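Local coordinates for putative uncharacterized protein PH0242 (PDB 3VU1) that is the C-terminal globular domain of an archaeal oligosaccharyltransferase, AglB, and carries a bound calcium ion, at residues 67-72 and 104-109; 297-302 and 330-335; 337-342 and 482-487; 396-401 and 465-470. All blocks are in the same frame, centred on the assembly; numbering follows the deposited sequence.

Contact 1 (67-72 and 104-109); sequences FLARDG and GGAITR
Arg70 reaches over to the turn at Gly104 and Gly105, and its guanidinium carries the polar side of the contact. NE gives its one N-H to Gly104 O at 3.1 Å, almost straight at 176°. The oxygen sits at the guanidinium edge, in its plane, while the N-H approaches tilted from the plane of the Gly104 carbonyl. The neighbouring carbonyl is met differently: Gly105 O stands over one face of the guanidinium, offset toward the rim, and although it lies 3.2 Å from Arg70 NH2 the angle is too poor for a hydrogen bond. NH2 is engaged instead in a salt bridge with Glu414 of strand 412-431, and these two partners, one at NE and one at NH2, should limit rotation of the group. Arg70 CG is anti to the carbonyl carbon (chi1 -53°), and bends at chi2 and chi3 fold the chain so that NE faces Gly104 O.

The apolar contacts centre on Ala106. Its CB lies 3.9 Å from Ala69 CB, and Arg70 CD comes within 4.0 Å of the same Ala106 CB. Ala106 also rests against Ser101 of helix 97-103.

The backbones come near each other at Ala69 and Gly104, whose CA atoms are 5.9 Å apart. Gly105 has a positive phi (81°) and two bonds back into the last turn of helix 97-103, which ends there in a Schellman motif. The contact thus joins two helix C-termini: an arginine just beyond helix 60-69 supplies a side-chain donor to a carbonyl in the Schellman turn that closes helix 97-103.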
loop_
_atom_site.group_PDB
_atom_site.type_symbol
_atom_site.label_atom_id
_atom_site.label_comp_id
_atom_site.label_asym_id
_atom_site.label_seq_id
_atom_site.Cartn_x
_atom_site.Cartn_y
_atom_site.Cartn_z
ATOM N N PHE A 67 1.913 6.770 3.242
ATOM C CA PHE A 67 1.824 5.942 2.044
ATOM C C PHE A 67 1.429 6.716 0.787
ATOM O O PHE A 67 2.135 6.649 -0.202
ATOM C CB PHE A 67 0.848 4.796 2.275
ATOM C CG PHE A 67 0.648 3.938 1.084
ATOM C CD1 PHE A 67 1.725 3.257 0.511
ATOM C CD2 PHE A 67 -0.626 3.807 0.516
ATOM C CE1 PHE A 67 1.538 2.466 -0.609
ATOM C CE2 PHE A 67 -0.817 3.003 -0.611
ATOM C CZ PHE A 67 0.271 2.338 -1.177
ATOM N N LEU A 68 0.320 7.457 0.828
ATOM C CA LEU A 68 -0.284 8.004 -0.396
ATOM C C LEU A 68 0.482 9.158 -1.009
ATOM O O LEU A 68 0.572 9.249 -2.223
ATOM C CB LEU A 68 -1.744 8.406 -0.169
ATOM C CG LEU A 68 -2.720 7.243 0.087
ATOM C CD1 LEU A 68 -4.050 7.672 0.698
ATOM C CD2 LEU A 68 -2.969 6.445 -1.169
ATOM N N ALA A 69 1.024 10.031 -0.164
ATOM C CA ALA A 69 1.602 11.295 -0.598
ATOM C C ALA A 69 3.082 11.133 -0.928
ATOM O O ALA A 69 3.715 12.055 -1.410
ATOM C CB ALA A 69 1.413 12.368 0.481
ATOM N N ARG A 70 3.658 9.977 -0.658
ATOM C CA ARG A 70 5.093 9.878 -0.828
ATOM C C ARG A 70 5.529 8.811 -1.781
ATOM O O ARG A 70 4.716 8.119 -2.371
ATOM C CB ARG A 70 5.784 9.687 0.501
ATOM C CG ARG A 70 5.381 10.735 1.472
ATOM C CD ARG A 70 6.112 12.057 1.285
ATOM N NE ARG A 70 6.481 12.397 2.654
ATOM C CZ ARG A 70 7.689 12.733 3.068
ATOM N NH1 ARG A 70 8.661 12.903 2.199
ATOM N NH2 ARG A 70 7.880 12.955 4.366
ATOM N N ASP A 71 6.839 8.686 -1.912
ATOM C CA ASP A 71 7.448 7.926 -2.969
ATOM C C ASP A 71 8.655 7.303 -2.319
ATOM O O ASP A 71 9.167 7.835 -1.336
ATOM C CB ASP A 71 7.878 8.889 -4.074
ATOM C CG ASP A 71 8.503 8.183 -5.268
ATOM O OD1 ASP A 71 9.249 8.875 -6.024
ATOM O OD2 ASP A 71 8.248 6.959 -5.441
ATOM N N GLY A 72 9.082 6.158 -2.841
ATOM C CA GLY A 72 10.340 5.560 -2.442
ATOM C C GLY A 72 10.365 5.035 -1.037
ATOM O O GLY A 72 9.355 4.575 -0.528
ATOM N N GLY A 104 0.798 13.618 5.506
ATOM C CA GLY A 104 1.818 12.610 5.164
ATOM C C GLY A 104 3.224 13.185 5.108
ATOM O O GLY A 104 4.193 12.471 4.800
ATOM N N GLY A 105 3.348 14.480 5.391
ATOM C CA GLY A 105 4.660 15.110 5.493
ATOM C C GLY A 105 5.269 15.490 4.159
ATOM O O GLY A 105 6.451 15.811 4.092
ATOM N N ALA A 106 4.455 15.496 3.098
ATOM C CA ALA A 106 4.898 15.893 1.745
ATOM C C ALA A 106 5.043 17.404 1.544
ATOM O O ALA A 106 5.793 17.846 0.686
ATOM C CB ALA A 106 3.942 15.325 0.696
ATOM N N ILE A 107 4.270 18.182 2.292
ATOM C CA ILE A 107 4.209 19.625 2.129
ATOM C C ILE A 107 4.182 20.337 3.491
ATOM O O ILE A 107 3.872 19.747 4.524
ATOM C CB ILE A 107 2.970 20.072 1.319
ATOM C CG1 ILE A 107 1.661 19.648 1.992
ATOM C CG2 ILE A 107 3.015 19.558 -0.110
ATOM C CD1 ILE A 107 0.460 20.348 1.386
ATOM N N THR A 108 4.507 21.619 3.485
ATOM C CA THR A 108 4.464 22.400 4.700
ATOM C C THR A 108 3.037 22.878 4.993
ATOM O O THR A 108 2.147 22.815 4.121
ATOM C CB THR A 108 5.416 23.614 4.624
ATOM O OG1 THR A 108 4.874 24.623 3.757
ATOM C CG2 THR A 108 6.787 23.177 4.145
ATOM N N ARG A 109 2.841 23.365 6.217
ATOM C CA ARG A 109 1.576 23.941 6.636
ATOM C C ARG A 109 1.165 25.078 5.717
ATOM O O ARG A 109 -0.007 25.186 5.342
ATOM C CB ARG A 109 1.669 24.439 8.069
ATOM C CG ARG A 109 0.343 24.875 8.648
ATOM C CD ARG A 109 0.307 24.612 10.133
ATOM N NE ARG A 109 -0.586 25.557 10.772
ATOM C CZ ARG A 109 -0.308 26.185 11.904
ATOM N NH1 ARG A 109 -1.173 27.048 12.406
ATOM N NH2 ARG A 109 0.846 25.965 12.522
#

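Contact 2 (297-302 and 330-335)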
loop_
_atom_site.group_PDB
_atom_site.type_symbol
_atom_site.label_atom_id
_atom_site.label_comp_id
_atom_site.label_asym_id
_atom_site.label_seq_id
_atom_site.Cartn_x
_atom_site.Cartn_y
_atom_site.Cartn_z
ATOM N N VAL A 297 6.494 -23.135 -4.220
ATOM C CA VAL A 297 5.626 -23.026 -5.378
ATOM C C VAL A 297 4.449 -23.982 -5.137
ATOM O O VAL A 297 4.640 -25.167 -4.785
ATOM C CB VAL A 297 6.385 -23.329 -6.692
ATOM C CG1 VAL A 297 5.451 -23.266 -7.890
ATOM C CG2 VAL A 297 7.514 -22.327 -6.902
ATOM N N TYR A 298 3.238 -23.452 -5.245
ATOM C CA TYR A 298 2.034 -24.277 -5.175
ATOM C C TYR A 298 1.504 -24.428 -6.594
ATOM O O TYR A 298 1.159 -23.429 -7.239
ATOM C CB TYR A 298 0.950 -23.615 -4.313
ATOM C CG TYR A 298 1.210 -23.485 -2.818
ATOM C CD1 TYR A 298 2.424 -23.884 -2.254
ATOM C CD2 TYR A 298 0.245 -22.915 -1.968
ATOM C CE1 TYR A 298 2.664 -23.754 -0.894
ATOM C CE2 TYR A 298 0.485 -22.776 -0.606
ATOM C CZ TYR A 298 1.696 -23.200 -0.067
ATOM O OH TYR A 298 1.973 -23.078 1.292
ATOM N N ALA A 299 1.447 -25.660 -7.087
ATOM C CA ALA A 299 0.783 -25.941 -8.367
ATOM C C ALA A 299 -0.713 -25.977 -8.140
ATOM O O ALA A 299 -1.190 -26.599 -7.188
ATOM C CB ALA A 299 1.252 -27.271 -8.943
ATOM N N LEU A 300 -1.453 -25.334 -9.026
ATOM C CA LEU A 300 -2.891 -25.233 -8.870
ATOM C C LEU A 300 -3.652 -25.567 -10.125
ATOM O O LEU A 300 -3.324 -25.072 -11.204
ATOM C CB LEU A 300 -3.291 -23.813 -8.435
ATOM C CG LEU A 300 -3.205 -23.421 -6.962
ATOM C CD1 LEU A 300 -1.868 -22.763 -6.710
ATOM C CD2 LEU A 300 -4.328 -22.456 -6.621
ATOM N N ASN A 301 -4.686 -26.384 -9.956
ATOM C CA ASN A 301 -5.752 -26.538 -10.941
ATOM C C ASN A 301 -7.000 -25.794 -10.469
ATOM O O ASN A 301 -7.726 -26.267 -9.595
ATOM C CB ASN A 301 -6.071 -28.018 -11.172
ATOM C CG ASN A 301 -4.964 -28.757 -11.912
ATOM O OD1 ASN A 301 -4.307 -28.206 -12.793
ATOM N ND2 ASN A 301 -4.761 -30.020 -11.559
ATOM N N GLY A 302 -7.237 -24.627 -11.047
ATOM C CA GLY A 302 -8.322 -23.750 -10.632
ATOM C C GLY A 302 -8.076 -23.189 -9.246
ATOM O O GLY A 302 -7.317 -22.233 -9.080
ATOM N N THR A 330 11.317 -28.103 -10.336
ATOM C CA THR A 330 10.613 -28.907 -11.311
ATOM C C THR A 330 9.125 -28.667 -11.117
ATOM O O THR A 330 8.541 -29.132 -10.129
ATOM C CB THR A 330 10.929 -30.410 -11.166
ATOM O OG1 THR A 330 12.357 -30.606 -11.144
ATOM C CG2 THR A 330 10.320 -31.180 -12.334
ATOM N N LEU A 331 8.523 -27.931 -12.050
ATOM C CA LEU A 331 7.094 -27.648 -12.008
ATOM C C LEU A 331 6.260 -28.754 -12.655
ATOM O O LEU A 331 6.405 -29.008 -13.841
ATOM C CB LEU A 331 6.799 -26.333 -12.738
ATOM C CG LEU A 331 7.630 -25.103 -12.376
ATOM C CD1 LEU A 331 7.237 -23.973 -13.291
ATOM C CD2 LEU A 331 7.428 -24.696 -10.926
ATOM N N PRO A 332 5.339 -29.376 -11.895
ATOM C CA PRO A 332 4.453 -30.359 -12.502
ATOM C C PRO A 332 3.470 -29.657 -13.399
ATOM O O PRO A 332 3.326 -28.435 -13.312
ATOM C CB PRO A 332 3.689 -30.921 -11.308
ATOM C CG PRO A 332 3.638 -29.796 -10.333
ATOM C CD PRO A 332 4.938 -29.054 -10.508
ATOM N N THR A 333 2.781 -30.424 -14.236
ATOM C CA THR A 333 1.746 -29.871 -15.112
ATOM C C THR A 333 0.586 -29.411 -14.215
ATOM O O THR A 333 0.269 -30.081 -13.237
ATOM C CB THR A 333 1.249 -30.932 -16.130
ATOM O OG1 THR A 333 0.738 -32.022 -15.385
ATOM C CG2 THR A 333 2.391 -31.499 -16.994
ATOM N N ALA A 334 -0.027 -28.278 -14.548
ATOM C CA ALA A 334 -1.058 -27.641 -13.726
ATOM C C ALA A 334 -1.502 -26.396 -14.446
ATOM O O ALA A 334 -0.830 -25.959 -15.377
ATOM C CB ALA A 334 -0.502 -27.247 -12.372
ATOM N N GLN A 335 -2.617 -25.806 -14.025
ATOM C CA GLN A 335 -3.099 -24.599 -14.691
ATOM C C GLN A 335 -2.232 -23.375 -14.390
ATOM O O GLN A 335 -1.961 -22.590 -15.285
ATOM C CB GLN A 335 -4.562 -24.310 -14.345
ATOM C CG GLN A 335 -5.044 -22.997 -14.963
ATOM C CD GLN A 335 -6.461 -22.612 -14.591
ATOM O OE1 GLN A 335 -6.974 -21.612 -15.091
ATOM N NE2 GLN A 335 -7.115 -23.404 -13.736
#
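The backbones of Val297-Gly302 and Leu331-Gln335 run in nearly the same direction, 20° apart, and converge at Asn301 and Gln335, whose CA atoms are 5.0 Å apart.

Val297 and Leu331 meet through one methyl each, CG1 to CD2 at 3.9 Å, the two side chains crossing at about a right angle. The Val297 methyl that makes this contact is the one anti to the backbone N (chi1 178°). Two residues further on, Ala299 CB touches Pro332 CG at 3.7 Å and Ala334 CB at 3.9 Å, so that a single methyl bridges the proline ring and Ala334, two residues later. Ala334 CB also approaches Leu300 O.

Polar contacts gather at the converging end. Gln335 N donates to Asn301 OD1 at 3.2 Å with a bent N-H...O angle of 136°; the amide nitrogen lies only moderately out of the Asn301 carbonyl plane. The same N-H makes a weak, more strongly bent bond to Leu300 O at 3.0 Å, and is therefore shared between a side-chain and a main-chain acceptor.

Strand 293-301 has its regular strand partners elsewhere, in 304-314 and 336-356. Residues 332-335 form the link by which the chain leaves strand 325-331 of one antiparallel sheet and enters strand 336-356 of another, an intersheet connection consistent with a beta-sandwich in the Peripheral 1 family region.

Contact 3 (337-342 and 482-487); sequences YRFILA and TMIEVS
Arg338 and Glu485 run alongside each other in the same direction and form a salt bridge in which two arginine nitrogens, NE and NH2, converge on one oxygen, a side-on grip. NE reaches Glu485 OE2 at 2.7 Å and NH2 reaches it at 2.8 Å, with guanidinium and carboxylate nearly coplanar, 14° apart, and OE2 at the guanidinium edge. NE meets OE2 on its anti side, whereas NH2 comes nearly along the C-O axis. Arg338 CG is anti to the backbone N (chi1 -168°), and the later bend at chi3 carries NE over toward the glutamate; CD passes 3.6 Å from Thr482 OG1.

The strands are antiparallel neighbours in the sheet that joins 336-356 to the long strand 464-487, bonded by Tyr337 N to Val486 O and its return, Val486 N to Tyr337 O.

Arg338 and Glu485 share one face with Thr482; Tyr337, Phe339, Ile484 and Val486 occupy the other. Phe339 runs beside Ile484, its CD1 3.6 Å from Ile484 CG2, and its CE1 touches Val486 CG2 at 4.0 Å. Met483 N bonds to Phe339 O at 2.8 Å. Met483 SD lies 3.7 Å from Leu341 CB, and the bend at chi3 (73°) turns CE, which comes near Leu341 CD1. Ile255 of strand 253-262 packs against both Phe339 and Met483.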
loop_
_atom_site.group_PDB
_atom_site.type_symbol
_atom_site.label_atom_id
_atom_site.label_comp_id
_atom_site.label_asym_id
_atom_site.label_seq_id
_atom_site.Cartn_x
_atom_site.Cartn_y
_atom_site.Cartn_z
ATOM N N TYR A 337 0.944 -21.502 -11.416
ATOM C CA TYR A 337 1.871 -21.624 -10.270
ATOM C C TYR A 337 1.811 -20.408 -9.339
ATOM O O TYR A 337 1.824 -19.245 -9.779
ATOM C CB TYR A 337 3.319 -21.926 -10.706
ATOM C CG TYR A 337 3.417 -23.025 -11.739
ATOM C CD1 TYR A 337 3.586 -22.718 -13.086
ATOM C CD2 TYR A 337 3.320 -24.366 -11.378
ATOM C CE1 TYR A 337 3.669 -23.705 -14.049
ATOM C CE2 TYR A 337 3.400 -25.366 -12.334
ATOM C CZ TYR A 337 3.573 -25.024 -13.672
ATOM O OH TYR A 337 3.649 -25.995 -14.648
ATOM N N ARG A 338 1.719 -20.695 -8.049
ATOM C CA ARG A 338 1.705 -19.640 -7.055
ATOM C C ARG A 338 2.974 -19.701 -6.208
ATOM O O ARG A 338 3.247 -20.692 -5.529
ATOM C CB ARG A 338 0.439 -19.731 -6.183
ATOM C CG ARG A 338 0.184 -18.519 -5.304
ATOM C CD ARG A 338 -0.969 -18.784 -4.368
ATOM N NE ARG A 338 -2.228 -18.578 -5.051
ATOM C CZ ARG A 338 -3.385 -19.108 -4.678
ATOM N NH1 ARG A 338 -3.439 -19.905 -3.610
ATOM N NH2 ARG A 338 -4.480 -18.851 -5.389
ATOM N N PHE A 339 3.740 -18.624 -6.263
ATOM C CA PHE A 339 4.905 -18.462 -5.417
ATOM C C PHE A 339 4.513 -17.958 -4.015
ATOM O O PHE A 339 3.826 -16.945 -3.872
ATOM C CB PHE A 339 5.909 -17.543 -6.117
ATOM C CG PHE A 339 6.489 -18.147 -7.372
ATOM C CD1 PHE A 339 5.692 -18.351 -8.504
ATOM C CD2 PHE A 339 7.818 -18.543 -7.421
ATOM C CE1 PHE A 339 6.211 -18.914 -9.658
ATOM C CE2 PHE A 339 8.342 -19.117 -8.576
ATOM C CZ PHE A 339 7.539 -19.299 -9.692
ATOM N N ILE A 340 4.917 -18.711 -2.998
ATOM C CA ILE A 340 4.632 -18.393 -1.599
ATOM C C ILE A 340 5.881 -18.068 -0.774
ATOM O O ILE A 340 6.877 -18.787 -0.826
ATOM C CB ILE A 340 3.836 -19.537 -0.913
ATOM C CG1 ILE A 340 2.332 -19.279 -0.998
ATOM C CG2 ILE A 340 4.126 -19.588 0.570
ATOM C CD1 ILE A 340 1.813 -19.247 -2.400
ATOM N N LEU A 341 5.821 -16.981 -0.019
ATOM C CA LEU A 341 6.804 -16.755 1.018
ATOM C C LEU A 341 6.131 -17.095 2.339
ATOM O O LEU A 341 5.068 -16.568 2.652
ATOM C CB LEU A 341 7.302 -15.307 1.001
ATOM C CG LEU A 341 8.471 -15.008 1.968
ATOM C CD1 LEU A 341 9.435 -14.020 1.353
ATOM C CD2 LEU A 341 8.038 -14.518 3.362
ATOM N N ALA A 342 6.710 -18.009 3.104
ATOM C CA ALA A 342 6.190 -18.263 4.455
ATOM C C ALA A 342 7.193 -17.764 5.506
ATOM O O ALA A 342 8.402 -18.016 5.401
ATOM C CB ALA A 342 5.805 -19.711 4.672
ATOM N N THR A 482 1.297 -14.550 -0.734
ATOM C CA THR A 482 1.289 -14.746 -2.174
ATOM C C THR A 482 2.223 -13.742 -2.811
ATOM O O THR A 482 2.003 -12.521 -2.676
ATOM C CB THR A 482 -0.107 -14.585 -2.758
ATOM O OG1 THR A 482 -0.867 -15.758 -2.447
ATOM C CG2 THR A 482 -0.045 -14.449 -4.279
ATOM N N MET A 483 3.254 -14.237 -3.504
ATOM C CA MET A 483 4.214 -13.331 -4.111
ATOM C C MET A 483 3.847 -12.984 -5.538
ATOM O O MET A 483 4.048 -11.863 -5.978
ATOM C CB MET A 483 5.646 -13.864 -4.031
ATOM C CG MET A 483 6.083 -14.413 -2.686
ATOM S SD MET A 483 7.875 -14.741 -2.639
ATOM C CE MET A 483 8.512 -13.063 -2.565
ATOM N N ILE A 484 3.341 -13.972 -6.265
ATOM C CA ILE A 484 2.976 -13.838 -7.691
ATOM C C ILE A 484 2.293 -15.136 -8.099
ATOM O O ILE A 484 2.554 -16.189 -7.510
ATOM C CB ILE A 484 4.202 -13.563 -8.616
ATOM C CG1 ILE A 484 3.750 -13.061 -10.012
ATOM C CG2 ILE A 484 5.109 -14.803 -8.677
ATOM C CD1 ILE A 484 4.814 -12.412 -10.893
ATOM N N GLU A 485 1.390 -15.030 -9.071
ATOM C CA GLU A 485 0.790 -16.181 -9.761
ATOM C C GLU A 485 1.197 -16.180 -11.234
ATOM O O GLU A 485 1.047 -15.177 -11.943
ATOM C CB GLU A 485 -0.718 -16.157 -9.643
ATOM C CG GLU A 485 -1.172 -16.250 -8.208
ATOM C CD GLU A 485 -2.667 -16.492 -8.072
ATOM O OE1 GLU A 485 -3.450 -15.792 -8.763
ATOM O OE2 GLU A 485 -3.050 -17.381 -7.269
ATOM N N VAL A 486 1.745 -17.303 -11.678
ATOM C CA VAL A 486 2.219 -17.452 -13.055
ATOM C C VAL A 486 1.423 -18.583 -13.696
ATOM O O VAL A 486 1.370 -19.713 -13.152
ATOM C CB VAL A 486 3.740 -17.768 -13.103
ATOM C CG1 VAL A 486 4.221 -17.956 -14.536
ATOM C CG2 VAL A 486 4.531 -16.646 -12.451
ATOM N N SER A 487 0.781 -18.274 -14.826
ATOM C CA SER A 487 0.079 -19.295 -15.618
ATOM C C SER A 487 1.072 -20.277 -16.185
ATOM O O SER A 487 2.186 -19.880 -16.597
ATOM C CB SER A 487 -0.637 -18.665 -16.787
ATOM O OG SER A 487 -1.693 -17.860 -16.334
#

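Contact 4 (396-401 and 465-470)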
loop_
_atom_site.group_PDB
_atom_site.type_symbol
_atom_site.label_atom_id
_atom_site.label_comp_id
_atom_site.label_asym_id
_atom_site.label_seq_id
_atom_site.Cartn_x
_atom_site.Cartn_y
_atom_site.Cartn_z
ATOM N N ILE A 396 2.400 5.830 16.841
ATOM C CA ILE A 396 2.371 6.659 15.653
ATOM C C ILE A 396 2.662 8.061 16.138
ATOM O O ILE A 396 1.958 8.582 17.037
ATOM C CB ILE A 396 1.015 6.612 14.928
ATOM C CG1 ILE A 396 0.883 5.292 14.168
ATOM C CG2 ILE A 396 0.910 7.776 13.957
ATOM C CD1 ILE A 396 -0.529 4.962 13.691
ATOM N N TYR A 397 3.693 8.668 15.559
ATOM C CA TYR A 397 4.069 10.021 15.947
ATOM C C TYR A 397 4.616 10.866 14.798
ATOM O O TYR A 397 4.904 10.347 13.714
ATOM C CB TYR A 397 5.085 9.960 17.080
ATOM C CG TYR A 397 6.337 9.158 16.761
ATOM C CD1 TYR A 397 7.512 9.805 16.360
ATOM C CD2 TYR A 397 6.355 7.771 16.878
ATOM C CE1 TYR A 397 8.669 9.102 16.091
ATOM C CE2 TYR A 397 7.511 7.055 16.615
ATOM C CZ TYR A 397 8.666 7.729 16.216
ATOM O OH TYR A 397 9.829 7.043 15.958
ATOM N N LEU A 398 4.744 12.168 15.048
ATOM C CA LEU A 398 5.261 13.115 14.069
ATOM C C LEU A 398 6.616 13.682 14.493
ATOM O O LEU A 398 6.880 13.863 15.691
ATOM C CB LEU A 398 4.270 14.259 13.864
ATOM C CG LEU A 398 2.831 13.884 13.511
ATOM C CD1 LEU A 398 2.028 15.123 13.103
ATOM C CD2 LEU A 398 2.782 12.805 12.432
ATOM N N VAL A 399 7.478 13.965 13.525
ATOM C CA VAL A 399 8.716 14.676 13.821
ATOM C C VAL A 399 8.840 15.886 12.909
ATOM O O VAL A 399 8.930 15.747 11.692
ATOM C CB VAL A 399 9.979 13.789 13.728
ATOM C CG1 VAL A 399 11.222 14.616 14.062
ATOM C CG2 VAL A 399 9.869 12.589 14.665
ATOM N N ARG A 400 8.829 17.071 13.512
ATOM C CA ARG A 400 8.844 18.293 12.743
ATOM C C ARG A 400 10.110 18.337 11.922
ATOM O O ARG A 400 11.195 17.987 12.404
ATOM C CB ARG A 400 8.753 19.530 13.643
ATOM C CG ARG A 400 8.290 20.793 12.908
ATOM C CD ARG A 400 9.019 22.052 13.340
ATOM N NE ARG A 400 9.213 22.035 14.771
ATOM C CZ ARG A 400 10.204 22.631 15.418
ATOM N NH1 ARG A 400 11.110 23.349 14.767
ATOM N NH2 ARG A 400 10.263 22.510 16.741
ATOM N N LYS A 401 9.949 18.748 10.673
ATOM C CA LYS A 401 11.058 18.940 9.759
ATOM C C LYS A 401 10.915 20.360 9.247
ATOM O O LYS A 401 9.872 20.737 8.692
ATOM C CB LYS A 401 11.016 17.920 8.618
ATOM C CG LYS A 401 12.160 18.085 7.649
ATOM C CD LYS A 401 12.028 17.253 6.384
ATOM C CE LYS A 401 12.670 18.021 5.229
ATOM N NZ LYS A 401 13.714 17.235 4.502
ATOM N N ILE A 465 5.506 15.099 18.202
ATOM C CA ILE A 465 4.074 15.114 18.518
ATOM C C ILE A 465 3.589 13.670 18.422
ATOM O O ILE A 465 3.585 13.082 17.354
ATOM C CB ILE A 465 3.284 16.008 17.524
ATOM C CG1 ILE A 465 3.966 17.366 17.328
ATOM C CG2 ILE A 465 1.839 16.213 17.955
ATOM C CD1 ILE A 465 3.364 18.222 16.225
ATOM N N ILE A 466 3.225 13.071 19.543
ATOM C CA ILE A 466 2.686 11.707 19.543
ATOM C C ILE A 466 1.239 11.800 19.094
ATOM O O ILE A 466 0.504 12.645 19.574
ATOM C CB ILE A 466 2.709 11.083 20.945
ATOM C CG1 ILE A 466 4.091 11.230 21.621
ATOM C CG2 ILE A 466 2.200 9.658 20.913
ATOM C CD1 ILE A 466 5.122 10.166 21.341
ATOM N N ARG A 467 0.820 10.952 18.168
ATOM C CA ARG A 467 -0.545 11.052 17.657
ATOM C C ARG A 467 -1.393 9.843 18.020
ATOM O O ARG A 467 -2.601 9.907 17.949
ATOM C CB ARG A 467 -0.528 11.261 16.149
ATOM C CG ARG A 467 -0.097 12.648 15.711
ATOM C CD ARG A 467 -1.322 13.423 15.285
ATOM N NE ARG A 467 -1.806 14.293 16.335
ATOM C CZ ARG A 467 -1.793 15.620 16.257
ATOM N NH1 ARG A 467 -1.349 16.237 15.159
ATOM N NH2 ARG A 467 -2.252 16.339 17.271
ATOM N N GLY A 468 -0.770 8.745 18.430
ATOM C CA GLY A 468 -1.529 7.576 18.856
ATOM C C GLY A 468 -0.588 6.566 19.460
ATOM O O GLY A 468 0.558 6.478 19.045
ATOM N N ILE A 469 -1.060 5.828 20.455
ATOM C CA ILE A 469 -0.327 4.727 21.061
ATOM C C ILE A 469 -1.332 3.611 21.224
ATOM O O ILE A 469 -2.427 3.847 21.704
ATOM C CB ILE A 469 0.237 5.102 22.446
ATOM C CG1 ILE A 469 1.356 6.133 22.293
ATOM C CG2 ILE A 469 0.755 3.876 23.168
ATOM C CD1 ILE A 469 1.743 6.855 23.570
ATOM N N ARG A 470 -0.975 2.397 20.831
ATOM C CA ARG A 470 -1.893 1.278 20.942
ATOM C C ARG A 470 -1.236 0.128 21.656
ATOM O O ARG A 470 -0.012 -0.077 21.544
ATOM C CB ARG A 470 -2.313 0.795 19.561
ATOM C CG ARG A 470 -2.971 1.877 18.756
ATOM C CD ARG A 470 -3.557 1.315 17.501
ATOM N NE ARG A 470 -4.351 2.330 16.841
ATOM C CZ ARG A 470 -5.428 2.060 16.121
ATOM N NH1 ARG A 470 -5.828 0.800 15.974
ATOM N NH2 ARG A 470 -6.095 3.062 15.575
#
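Ile396 O accepts two backbone N-H groups from consecutive residues, Arg467 N at 2.9 Å and Gly468 N at 3.1 Å. Ile396 N donates to Gly468 O, and beyond the doubled position Leu398 N bonds to Ile465 O at 2.7 Å, with Ile465 N returning to Leu398 O.

Among the side chains, Leu398 crosses the bent chain of Arg467 at a slant, its CG 3.9 Å from Arg467 CG. Leu398 CB also faces Ile465 CB at 4.2 Å. Within its own strand Arg467 folds back over Ile465, whose CG2 stands 4.0 Å above the centre of the guanidinium plane. On the reverse face, Tyr397 CB touches Ile466 CD1 at 4.3 Å; Tyr397 CG lies between its backbone N and carbonyl carbon (chi1 57°), and the ring leads away from 465-470.

Further out, the Tyr397 hydroxyl bonds to Asp418 of strand 412-431. Helix 448-460 packs on this face, Leu456 touching both Tyr397 and Ile466, while His62 of helix 60-69 touches Leu398 and Arg467 on the other.

With Arg467 and Gly468 both set against Ile396, the register slips by one residue: a classic beta bulge in an antiparallel sheet of the Peripheral 2 family region, between two helices.

Contacts 2 and 3 are continuous, their centres 11 Å apart. Tyr298 N and Arg338 O, 2.8 Å apart, probably bond between neighbouring strands; the Tyr337 hydroxyl bonds to Pro332 O, and Val297 packs on Phe339. Contacts 3 and 4 share the long strand 464-487 at places whose centres are 36 Å apart, on opposite sides of the chain's centre. Contact 1 lies nearer contact 4, centres 15 Å apart; helix 60-69 leads into one and packs on the other. The calcium ion, held by Glu76, Ala285, His319 and Glu322, is about 13 Å from the Arg70 side chain of contact 1 and about 11 Å from the Met483 side chain of contact 3.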